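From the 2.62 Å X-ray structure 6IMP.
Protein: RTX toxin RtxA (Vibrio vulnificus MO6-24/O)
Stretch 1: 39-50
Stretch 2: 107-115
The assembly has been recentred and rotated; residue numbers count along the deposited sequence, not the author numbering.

Stretch 1 39-50: ELYGEKDARRKI
Stretch 2, residues 107-115: GSGSSAEEQ

Carbonyl oxygens on one side and serine hydroxyls on the other hold this contact together. Residues 39-41 belong to a helix that begins earlier in the chain, 44-48 form a second, and the loop 108-111 runs past both before entering the helix 112-115. Both stretches run the same way, but G42 to R47 is spanned by the single step G109 to S110, the second helix filling the gap: CA to CA, Y41 lies 5.2 Å from S108, G42 4.4 Å from G109, R47 4.3 Å from S110 and I50 6.4 Å from E113. About 426 Å² is buried, both sides summed.

S108 points toward the first helix with chi1 t, and its OG donates to L40 O at 2.9 Å. L40 (m, p) and Y41 (m, chi2 -64°) turn their side chains away, leaving backbone to face the loop; G109 N adds a weak bond to Y41 O at 3.2 Å. G42 (99/168) and G109 (98/-6) both adopt positive phi, where a CB would jam against the preceding carbonyl. At G42 an ideal CB would also sit 3.0 Å from G109 CA, so glycine permits the close pass.

R47 also turns away (m, t, m, chi4 -86°), curling back so that NH1 donates to G42 O at 2.7 Å and braces the turn between helices. Beside it, S110 CA approaches A46 O at 3.2 Å in a nearly straight CA-H...O contact. S110 is extended (-169/161); with chi1 p, its OG accepts a weak bond from Q115 NE2 at 3.1 Å, inside stretch 2.

S111, also p, does double duty: OG donates to K49 O at 2.6 Å and weakly caps its own helix, accepting from E114 N at 3.5 Å. K49 has left helical angles (-58/136), and its all-t chain to CE leads away, ending in chi4 p.

I50 (m, t) is the most covered residue, 70 Å², its carbons resting against oxygens: CG1 3.7 Å from S111 OG and CD1 3.4 Å from E113 OE1, itself hydrogen-bonded elsewhere in the structure. E113 (m, p) points toward stretch 1, while E114 (m, m) has OE2 3.6 Å from I50 C.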

ATOM      1  N   GLU A  39      15.285   8.412   3.870  1.00 81.63           N
ATOM      2  CA  GLU A  39      14.739   8.115   5.201  1.00 95.84           C
ATOM      3  C   GLU A  39      13.285   7.670   5.082  1.00 80.88           C
ATOM      4  O   GLU A  39      12.937   6.568   5.491  1.00 80.38           O
ATOM      5  CB  GLU A  39      14.880   9.332   6.147  1.00107.92           C
ATOM      6  CG  GLU A  39      13.957   9.345   7.378  1.00115.50           C
ATOM      7  CD  GLU A  39      14.450   8.514   8.562  1.00119.67           C
ATOM      8  OE1 GLU A  39      15.490   7.817   8.449  1.00122.40           O
ATOM      9  OE2 GLU A  39      13.769   8.552   9.618  1.00106.44           O
ATOM     10  N   LEU A  40      12.462   8.510   4.476  1.00 71.27           N
ATOM     11  CA  LEU A  40      11.021   8.258   4.392  1.00 78.38           C
ATOM     12  C   LEU A  40      10.631   7.066   3.493  1.00 73.91           C
ATOM     13  O   LEU A  40       9.762   6.270   3.856  1.00 68.42           O
ATOM     14  CB  LEU A  40      10.292   9.517   3.932  1.00 79.32           C
ATOM     15  CG  LEU A  40      10.061  10.545   5.043  1.00 81.28           C
ATOM     16  CD1 LEU A  40      11.374  11.084   5.568  1.00 86.82           C
ATOM     17  CD2 LEU A  40       9.195  11.688   4.547  1.00 80.43           C
ATOM     18  N   TYR A  41      11.292   6.944   2.345  1.00 68.33           N
ATOM     19  CA  TYR A  41      10.840   6.055   1.263  1.00 70.68           C
ATOM     20  C   TYR A  41      11.794   4.902   0.960  1.00 77.90           C
ATOM     21  O   TYR A  41      11.422   3.921   0.274  1.00 61.79           O
ATOM     22  CB  TYR A  41      10.679   6.868  -0.007  1.00 69.89           C
ATOM     23  CG  TYR A  41       9.660   7.963   0.101  1.00 62.77           C
ATOM     24  CD1 TYR A  41       8.324   7.660   0.319  1.00 56.14           C
ATOM     25  CD2 TYR A  41      10.025   9.291  -0.044  1.00 54.34           C
ATOM     26  CE1 TYR A  41       7.380   8.643   0.396  1.00 60.59           C
ATOM     27  CE2 TYR A  41       9.096  10.285   0.044  1.00 58.01           C
ATOM     28  CZ  TYR A  41       7.768   9.960   0.262  1.00 66.02           C
ATOM     29  OH  TYR A  41       6.817  10.956   0.351  1.00 78.57           O
ATOM     30  N   GLY A  42      13.040   5.057   1.407  1.00 78.06           N
ATOM     31  CA  GLY A  42      14.090   4.090   1.128  1.00 73.59           C
ATOM     32  C   GLY A  42      14.970   4.509  -0.025  1.00 70.50           C
ATOM     33  O   GLY A  42      14.645   5.420  -0.787  1.00 65.65           O
ATOM     34  N   GLU A  43      16.075   3.805  -0.180  1.00 74.01           N
ATOM     35  CA  GLU A  43      17.062   4.178  -1.181  1.00 82.06           C
ATOM     36  C   GLU A  43      16.585   3.669  -2.526  1.00 73.35           C
ATOM     37  O   GLU A  43      15.958   2.627  -2.597  1.00 76.69           O
ATOM     38  CB  GLU A  43      18.433   3.599  -0.833  1.00 92.81           C
ATOM     39  CG  GLU A  43      18.759   3.687   0.653  1.00102.11           C
ATOM     40  CD  GLU A  43      20.210   3.400   0.958  1.00106.63           C
ATOM     41  OE1 GLU A  43      20.469   2.690   1.950  1.00100.93           O
ATOM     42  OE2 GLU A  43      21.089   3.883   0.217  1.00114.30           O
ATOM     43  N   LYS A  44      16.855   4.420  -3.582  1.00 71.25           N
ATOM     44  CA  LYS A  44      16.436   4.024  -4.912  1.00 76.36           C
ATOM     45  C   LYS A  44      16.774   2.558  -5.218  1.00 83.04           C
ATOM     46  O   LYS A  44      15.929   1.828  -5.750  1.00 83.79           O
ATOM     47  CB  LYS A  44      17.052   4.939  -5.964  1.00 80.31           C
ATOM     48  CG  LYS A  44      16.992   4.385  -7.390  1.00 89.69           C
ATOM     49  CD  LYS A  44      17.981   5.071  -8.319  1.00102.44           C
ATOM     50  CE  LYS A  44      19.435   4.706  -8.049  1.00113.52           C
ATOM     51  NZ  LYS A  44      19.757   3.317  -8.474  1.00119.84           N
ATOM     52  N   ASP A  45      17.998   2.128  -4.898  1.00 85.04           N
ATOM     53  CA  ASP A  45      18.429   0.748  -5.208  1.00 83.33           C
ATOM     54  C   ASP A  45      17.515  -0.259  -4.490  1.00 71.87           C
ATOM     55  O   ASP A  45      16.876  -1.095  -5.127  1.00 70.47           O
ATOM     56  CB  ASP A  45      19.904   0.521  -4.824  1.00 91.01           C
ATOM     57  CG  ASP A  45      20.888   1.067  -5.874  1.00 92.51           C
ATOM     58  OD1 ASP A  45      20.552   1.085  -7.078  1.00 86.08           O
ATOM     59  OD2 ASP A  45      22.014   1.451  -5.489  1.00 98.11           O
ATOM     60  N   ALA A  46      17.415  -0.108  -3.172  1.00 66.79           N
ATOM     61  CA  ALA A  46      16.392  -0.779  -2.339  1.00 64.46           C
ATOM     62  C   ALA A  46      14.962  -0.707  -2.868  1.00 66.38           C
ATOM     63  O   ALA A  46      14.208  -1.674  -2.764  1.00 68.09           O
ATOM     64  CB  ALA A  46      16.420  -0.199  -0.938  1.00 64.35           C
ATOM     65  N   ARG A  47      14.569   0.473  -3.333  1.00 69.23           N
ATOM     66  CA  ARG A  47      13.203   0.723  -3.780  1.00 72.31           C
ATOM     67  C   ARG A  47      12.877  -0.057  -5.040  1.00 70.15           C
ATOM     68  O   ARG A  47      11.737  -0.483  -5.237  1.00 67.67           O
ATOM     69  CB  ARG A  47      12.998   2.216  -4.062  1.00 72.37           C
ATOM     70  CG  ARG A  47      12.920   3.093  -2.826  1.00 68.91           C
ATOM     71  CD  ARG A  47      12.075   4.316  -3.093  1.00 71.87           C
ATOM     72  NE  ARG A  47      12.492   5.021  -4.300  1.00 68.18           N
ATOM     73  CZ  ARG A  47      13.442   5.943  -4.347  1.00 76.99           C
ATOM     74  NH1 ARG A  47      14.134   6.273  -3.256  1.00 84.51           N
ATOM     75  NH2 ARG A  47      13.725   6.520  -5.501  1.00 81.64           N
ATOM     76  N   ARG A  48      13.873  -0.193  -5.906  1.00 63.64           N
ATOM     77  CA  ARG A  48      13.669  -0.750  -7.233  1.00 68.93           C
ATOM     78  C   ARG A  48      14.054  -2.228  -7.329  1.00 67.25           C
ATOM     79  O   ARG A  48      13.561  -2.935  -8.213  1.00 69.17           O
ATOM     80  CB  ARG A  48      14.420   0.082  -8.278  1.00 71.26           C
ATOM     81  CG  ARG A  48      13.865   1.499  -8.440  1.00 74.78           C
ATOM     82  CD  ARG A  48      14.231   2.083  -9.794  1.00 72.25           C
ATOM     83  NE  ARG A  48      13.620   3.388 -10.083  1.00 71.88           N
ATOM     84  CZ  ARG A  48      12.361   3.579 -10.482  1.00 70.90           C
ATOM     85  NH1 ARG A  48      11.507   2.559 -10.579  1.00 71.85           N
ATOM     86  NH2 ARG A  48      11.938   4.804 -10.767  1.00 66.75           N
ATOM     87  N   LYS A  49      14.888  -2.693  -6.399  1.00 65.97           N
ATOM     88  CA  LYS A  49      15.441  -4.051  -6.443  1.00 72.08           C
ATOM     89  C   LYS A  49      14.364  -5.133  -6.454  1.00 70.59           C
ATOM     90  O   LYS A  49      13.382  -5.064  -5.708  1.00 62.95           O
ATOM     91  CB  LYS A  49      16.371  -4.285  -5.260  1.00 74.12           C
ATOM     92  CG  LYS A  49      16.980  -5.677  -5.204  1.00 85.33           C
ATOM     93  CD  LYS A  49      18.176  -5.707  -4.255  1.00 96.50           C
ATOM     94  CE  LYS A  49      18.990  -6.984  -4.386  1.00102.89           C
ATOM     95  NZ  LYS A  49      19.640  -7.107  -5.724  1.00112.59           N
ATOM     96  N   ILE A  50      14.566  -6.122  -7.322  1.00 72.75           N
ATOM     97  CA  ILE A  50      13.737  -7.325  -7.354  1.00 80.05           C
ATOM     98  C   ILE A  50      14.650  -8.555  -7.310  1.00 82.71           C
ATOM     99  O   ILE A  50      15.369  -8.844  -8.269  1.00 79.78           O
ATOM    100  CB  ILE A  50      12.826  -7.364  -8.601  1.00 74.59           C
ATOM    101  CG1 ILE A  50      11.824  -6.207  -8.549  1.00 80.81           C
ATOM    102  CG2 ILE A  50      12.058  -8.677  -8.668  1.00 71.89           C
ATOM    103  CD1 ILE A  50      11.101  -5.947  -9.859  1.00 81.75           C
ATOM    104  N   GLY A 107       4.188  -0.744   0.737  1.00 57.91           N
ATOM    105  CA  GLY A 107       4.687   0.351   1.555  1.00 59.36           C
ATOM    106  C   GLY A 107       6.143   0.644   1.247  1.00 58.80           C
ATOM    107  O   GLY A 107       6.600   0.458   0.118  1.00 49.93           O
ATOM    108  N   SER A 108       6.870   1.066   2.277  1.00 63.97           N
ATOM    109  CA  SER A 108       8.176   1.705   2.125  1.00 62.89           C
ATOM    110  C   SER A 108       9.317   0.706   2.102  1.00 62.93           C
ATOM    111  O   SER A 108       9.245  -0.336   2.739  1.00 64.45           O
ATOM    112  CB  SER A 108       8.407   2.663   3.291  1.00 66.45           C
ATOM    113  OG  SER A 108       9.568   3.441   3.074  1.00 79.12           O
ATOM    114  N   GLY A 109      10.389   1.060   1.403  1.00 63.08           N
ATOM    115  CA  GLY A 109      11.694   0.434   1.618  1.00 63.98           C
ATOM    116  C   GLY A 109      12.101  -0.678   0.665  1.00 67.55           C
ATOM    117  O   GLY A 109      13.233  -1.165   0.737  1.00 77.66           O
ATOM    118  N   SER A 110      11.201  -1.084  -0.226  1.00 70.41           N
ATOM    119  CA  SER A 110      11.486  -2.182  -1.169  1.00 70.27           C
ATOM    120  C   SER A 110      10.412  -2.259  -2.221  1.00 63.99           C
ATOM    121  O   SER A 110       9.297  -1.789  -1.995  1.00 63.08           O
ATOM    122  CB  SER A 110      11.565  -3.532  -0.443  1.00 68.17           C
ATOM    123  OG  SER A 110      10.393  -3.776   0.321  1.00 75.68           O
ATOM    124  N   SER A 111      10.729  -2.922  -3.333  1.00 64.55           N
ATOM    125  CA  SER A 111       9.782  -3.095  -4.453  1.00 64.14           C
ATOM    126  C   SER A 111       8.529  -3.790  -4.010  1.00 58.97           C
ATOM    127  O   SER A 111       8.549  -4.583  -3.074  1.00 57.84           O
ATOM    128  CB  SER A 111      10.405  -3.927  -5.581  1.00 74.09           C
ATOM    129  OG  SER A 111      10.871  -5.182  -5.101  1.00 77.61           O
ATOM    130  N   ALA A 112       7.441  -3.525  -4.713  1.00 64.02           N
ATOM    131  CA  ALA A 112       6.174  -4.225  -4.467  1.00 71.30           C
ATOM    132  C   ALA A 112       6.323  -5.732  -4.702  1.00 73.79           C
ATOM    133  O   ALA A 112       5.699  -6.554  -4.014  1.00 72.83           O
ATOM    134  CB  ALA A 112       5.086  -3.662  -5.362  1.00 72.55           C
ATOM    135  N   GLU A 113       7.160  -6.083  -5.675  1.00 71.31           N
ATOM    136  CA  GLU A 113       7.437  -7.481  -6.005  1.00 79.17           C
ATOM    137  C   GLU A 113       7.781  -8.250  -4.730  1.00 70.42           C
ATOM    138  O   GLU A 113       7.095  -9.196  -4.354  1.00 75.94           O
ATOM    139  CB  GLU A 113       8.589  -7.573  -7.017  1.00 79.45           C
ATOM    140  CG  GLU A 113       8.169  -7.383  -8.477  1.00 83.94           C
ATOM    141  CD  GLU A 113       7.656  -5.986  -8.790  1.00 89.19           C
ATOM    142  OE1 GLU A 113       8.255  -5.000  -8.295  1.00 84.42           O
ATOM    143  OE2 GLU A 113       6.653  -5.875  -9.536  1.00 92.41           O
ATOM    144  N   GLU A 114       8.797  -7.763  -4.036  1.00 67.62           N
ATOM    145  CA  GLU A 114       9.238  -8.350  -2.786  1.00 69.79           C
ATOM    146  C   GLU A 114       8.114  -8.357  -1.767  1.00 71.21           C
ATOM    147  O   GLU A 114       7.850  -9.372  -1.141  1.00 83.32           O
ATOM    148  CB  GLU A 114      10.418  -7.562  -2.214  1.00 70.14           C
ATOM    149  CG  GLU A 114      11.662  -7.548  -3.086  1.00 65.26           C
ATOM    150  CD  GLU A 114      12.237  -8.931  -3.310  1.00 68.47           C
ATOM    151  OE1 GLU A 114      12.385  -9.695  -2.333  1.00 76.64           O
ATOM    152  OE2 GLU A 114      12.536  -9.262  -4.475  1.00 73.16           O
ATOM    153  N   GLN A 115       7.447  -7.220  -1.609  1.00 67.20           N
ATOM    154  CA  GLN A 115       6.475  -7.057  -0.535  1.00 65.11           C
ATOM    155  C   GLN A 115       5.231  -7.906  -0.763  1.00 62.46           C
ATOM    156  O   GLN A 115       4.612  -8.356   0.185  1.00 67.74           O
ATOM    157  CB  GLN A 115       6.097  -5.576  -0.362  1.00 71.04           C
ATOM    158  CG  GLN A 115       7.236  -4.708   0.186  1.00 72.83           C
ATOM    159  CD  GLN A 115       6.829  -3.266   0.456  1.00 71.56           C
ATOM    160  OE1 GLN A 115       5.772  -3.010   1.021  1.00 61.93           O
ATOM    161  NE2 GLN A 115       7.695  -2.318   0.083  1.00 74.65           N
TER